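Local coordinates for regulator of G-protein signaling 1 (Homo sapiens, PDB 2BV1) that speeds up GTP hydrolysis by G protein alpha subunits, driving them into the inactive GDP-bound form and so damping signalling from G protein-coupled receptors, at residues 37-42 / 124-129. Numbering follows the deposited sequence.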
ATOM      1  N   ASN A  37       5.758  -7.864   2.771  1.00 35.65           N
ATOM      2  CA  ASN A  37       5.066  -9.020   3.250  1.00 35.67           C
ATOM      3  C   ASN A  37       4.851  -8.977   4.776  1.00 35.89           C
ATOM      4  O   ASN A  37       3.805  -9.382   5.262  1.00 36.34           O
ATOM      5  CB  ASN A  37       5.837 -10.355   2.866  1.00 34.25           C
ATOM      6  CG  ASN A  37       5.846 -10.677   1.346  1.00 37.51           C
ATOM      7  OD1 ASN A  37       6.726 -11.436   0.839  1.00 34.66           O
ATOM      8  ND2 ASN A  37       4.859 -10.173   0.636  1.00 32.65           N
ATOM      9  N   VAL A  38       5.876  -8.594   5.529  1.00 35.55           N
ATOM     10  CA  VAL A  38       5.767  -8.548   7.003  1.00 35.36           C
ATOM     11  C   VAL A  38       4.854  -7.358   7.451  1.00 34.42           C
ATOM     12  O   VAL A  38       3.983  -7.492   8.288  1.00 34.65           O
ATOM     13  CB  VAL A  38       7.192  -8.479   7.647  1.00 35.30           C
ATOM     14  CG1 VAL A  38       7.109  -8.385   9.180  1.00 37.56           C
ATOM     15  CG2 VAL A  38       8.037  -9.743   7.328  1.00 34.70           C
ATOM     16  N   PHE A  39       5.035  -6.213   6.830  1.00 35.84           N
ATOM     17  CA  PHE A  39       4.143  -5.060   7.094  1.00 36.59           C
ATOM     18  C   PHE A  39       2.686  -5.386   6.732  1.00 36.53           C
ATOM     19  O   PHE A  39       1.764  -5.188   7.533  1.00 36.18           O
ATOM     20  CB  PHE A  39       4.677  -3.860   6.345  1.00 35.95           C
ATOM     21  CG  PHE A  39       3.918  -2.589   6.594  1.00 38.19           C
ATOM     22  CD1 PHE A  39       3.589  -2.173   7.876  1.00 37.81           C
ATOM     23  CD2 PHE A  39       3.529  -1.796   5.536  1.00 39.10           C
ATOM     24  CE1 PHE A  39       2.932  -0.937   8.082  1.00 39.21           C
ATOM     25  CE2 PHE A  39       2.810  -0.587   5.771  1.00 38.51           C
ATOM     26  CZ  PHE A  39       2.539  -0.187   7.028  1.00 35.31           C
ATOM     27  N   GLY A  40       2.509  -5.943   5.536  1.00 38.12           N
ATOM     28  CA  GLY A  40       1.251  -6.512   5.130  1.00 37.34           C
ATOM     29  C   GLY A  40       0.585  -7.393   6.155  1.00 38.55           C
ATOM     30  O   GLY A  40      -0.628  -7.273   6.382  1.00 36.61           O
ATOM     31  N   SER A  41       1.360  -8.337   6.735  1.00 38.98           N
ATOM     32  CA  SER A  41       0.820  -9.247   7.714  1.00 39.09           C
ATOM     33  C   SER A  41       0.333  -8.491   8.959  1.00 37.86           C
ATOM     34  O   SER A  41      -0.711  -8.790   9.506  1.00 36.90           O
ATOM     35  CB  SER A  41       1.875 -10.293   8.121  1.00 40.27           C
ATOM     36  OG  SER A  41       2.368 -10.983   6.964  1.00 45.96           O
ATOM     37  N   PHE A  42       1.114  -7.524   9.407  1.00 37.60           N
ATOM     38  CA  PHE A  42       0.718  -6.649  10.557  1.00 38.20           C
ATOM     39  C   PHE A  42      -0.562  -5.832  10.275  1.00 37.23           C
ATOM     40  O   PHE A  42      -1.449  -5.770  11.093  1.00 37.95           O
ATOM     41  CB  PHE A  42       1.901  -5.714  10.961  1.00 37.33           C
ATOM     42  CG  PHE A  42       1.504  -4.593  11.890  1.00 38.03           C
ATOM     43  CD1 PHE A  42       1.464  -4.792  13.258  1.00 40.03           C
ATOM     44  CD2 PHE A  42       1.206  -3.319  11.393  1.00 40.22           C
ATOM     45  CE1 PHE A  42       1.117  -3.759  14.122  1.00 40.51           C
ATOM     46  CE2 PHE A  42       0.859  -2.292  12.247  1.00 39.44           C
ATOM     47  CZ  PHE A  42       0.827  -2.507  13.604  1.00 38.25           C
ATOM     48  N   LYS A 124       2.077   7.905   8.520  1.00 42.00           N
ATOM     49  CA  LYS A 124       1.833   8.649   9.720  1.00 42.31           C
ATOM     50  C   LYS A 124       1.123   7.859  10.797  1.00 41.70           C
ATOM     51  O   LYS A 124       1.226   8.187  11.943  1.00 40.69           O
ATOM     52  CB  LYS A 124       1.049   9.912   9.397  1.00 43.54           C
ATOM     53  CG  LYS A 124       1.808  10.855   8.476  1.00 45.56           C
ATOM     54  CD  LYS A 124       3.310  11.015   8.884  1.00 48.35           C
ATOM     55  CE  LYS A 124       3.890  12.325   8.339  1.00 51.10           C
ATOM     56  NZ  LYS A 124       5.132  12.132   7.525  1.00 53.69           N
ATOM     57  N   ASP A 125       0.472   6.767  10.456  1.00 41.08           N
ATOM     58  CA  ASP A 125      -0.296   6.021  11.443  1.00 41.26           C
ATOM     59  C   ASP A 125       0.194   4.564  11.638  1.00 40.28           C
ATOM     60  O   ASP A 125       0.758   4.210  12.659  1.00 39.89           O
ATOM     61  CB  ASP A 125      -1.761   6.072  10.977  1.00 42.34           C
ATOM     62  CG  ASP A 125      -2.703   5.258  11.844  1.00 46.25           C
ATOM     63  OD1 ASP A 125      -2.538   5.240  13.069  1.00 50.97           O
ATOM     64  OD2 ASP A 125      -3.611   4.601  11.276  1.00 52.76           O
ATOM     65  N   SER A 126      -0.003   3.712  10.646  1.00 38.90           N
ATOM     66  CA  SER A 126       0.222   2.285  10.865  1.00 38.22           C
ATOM     67  C   SER A 126       1.720   1.899  10.762  1.00 37.61           C
ATOM     68  O   SER A 126       2.138   0.970  11.435  1.00 38.79           O
ATOM     69  CB  SER A 126      -0.613   1.449   9.900  1.00 37.57           C
ATOM     70  OG  SER A 126      -0.296   1.771   8.586  1.00 38.45           O
ATOM     71  N   TYR A 127       2.500   2.603   9.940  1.00 37.16           N
ATOM     72  CA  TYR A 127       3.925   2.374   9.843  1.00 37.16           C
ATOM     73  C   TYR A 127       4.671   2.590  11.199  1.00 37.49           C
ATOM     74  O   TYR A 127       5.396   1.679  11.631  1.00 37.18           O
ATOM     75  CB  TYR A 127       4.527   3.190   8.727  1.00 36.08           C
ATOM     76  CG  TYR A 127       6.021   3.235   8.667  1.00 36.06           C
ATOM     77  CD1 TYR A 127       6.765   2.083   8.390  1.00 34.90           C
ATOM     78  CD2 TYR A 127       6.704   4.435   8.850  1.00 35.91           C
ATOM     79  CE1 TYR A 127       8.164   2.150   8.322  1.00 35.65           C
ATOM     80  CE2 TYR A 127       8.061   4.502   8.796  1.00 35.83           C
ATOM     81  CZ  TYR A 127       8.803   3.340   8.518  1.00 36.00           C
ATOM     82  OH  TYR A 127      10.164   3.440   8.464  1.00 34.06           O
ATOM     83  N   PRO A 128       4.499   3.757  11.858  1.00 38.04           N
ATOM     84  CA  PRO A 128       5.069   3.881  13.205  1.00 38.19           C
ATOM     85  C   PRO A 128       4.640   2.791  14.194  1.00 38.47           C
ATOM     86  O   PRO A 128       5.473   2.312  14.949  1.00 38.17           O
ATOM     87  CB  PRO A 128       4.585   5.275  13.681  1.00 39.72           C
ATOM     88  CG  PRO A 128       4.335   6.031  12.400  1.00 38.73           C
ATOM     89  CD  PRO A 128       3.923   5.030  11.380  1.00 37.73           C
ATOM     90  N   ARG A 129       3.368   2.414  14.199  1.00 38.41           N
ATOM     91  CA  ARG A 129       2.870   1.371  15.092  1.00 39.65           C
ATOM     92  C   ARG A 129       3.530   0.026  14.814  1.00 37.43           C
ATOM     93  O   ARG A 129       3.886  -0.699  15.743  1.00 36.62           O
ATOM     94  CB  ARG A 129       1.364   1.216  14.925  1.00 40.31           C
ATOM     95  CG  ARG A 129       0.647   0.488  16.048  1.00 44.61           C
ATOM     96  CD  ARG A 129      -0.841   0.831  16.106  1.00 45.16           C
ATOM     97  NE  ARG A 129      -1.501   0.850  14.789  1.00 45.29           N
ATOM     98  CZ  ARG A 129      -1.924   1.947  14.176  1.00 47.37           C
ATOM     99  NH1 ARG A 129      -1.724   3.156  14.706  1.00 51.97           N
ATOM    100  NH2 ARG A 129      -2.538   1.850  13.011  1.00 46.78           N
TER
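From helix 33-45, Phe39 meets Ser126 and Tyr127 of helix 112-131, and Phe42 meets Ser126 and Arg129; the short side chain of Ser126 lets the rings approach the main chain. The CB of Phe39 points toward the other helix, and with CG anti to the backbone N (chi1 -176°) the ring reaches across. At its far end CE1 lies 3.9 Å from Tyr127 CA, while Ser126 O sits in the ring plane at the edge. The tip, CZ, comes within 3.8 Å of Ser126 OG and 4.3 Å of Tyr127 CB. Phe130 adds an edge-to-face ring, and Leu26 and Leu29 of helix 26-31 also pack on Phe39. An alanine here would probably open a gap against Ser126 and Tyr127 and cost Phe130 its edge-to-face partner. Three residues on, Phe42 places CE2 3.6 Å from Ser126 O, and Arg129 CG lies at the ring edge, 3.9 Å from Phe42 CZ. Arg129 suits this border: its CB and CG methylenes pack against Phe42 at CZ, while its guanidinium forms salt bridges with Asp125 and Glu46. No hydrogen bond links the two segments, so this join within the all-helical RGS domain rests on van der Waals packing of two aromatic rings against side chains and main chain, with the ion pairs of Arg129 at its border.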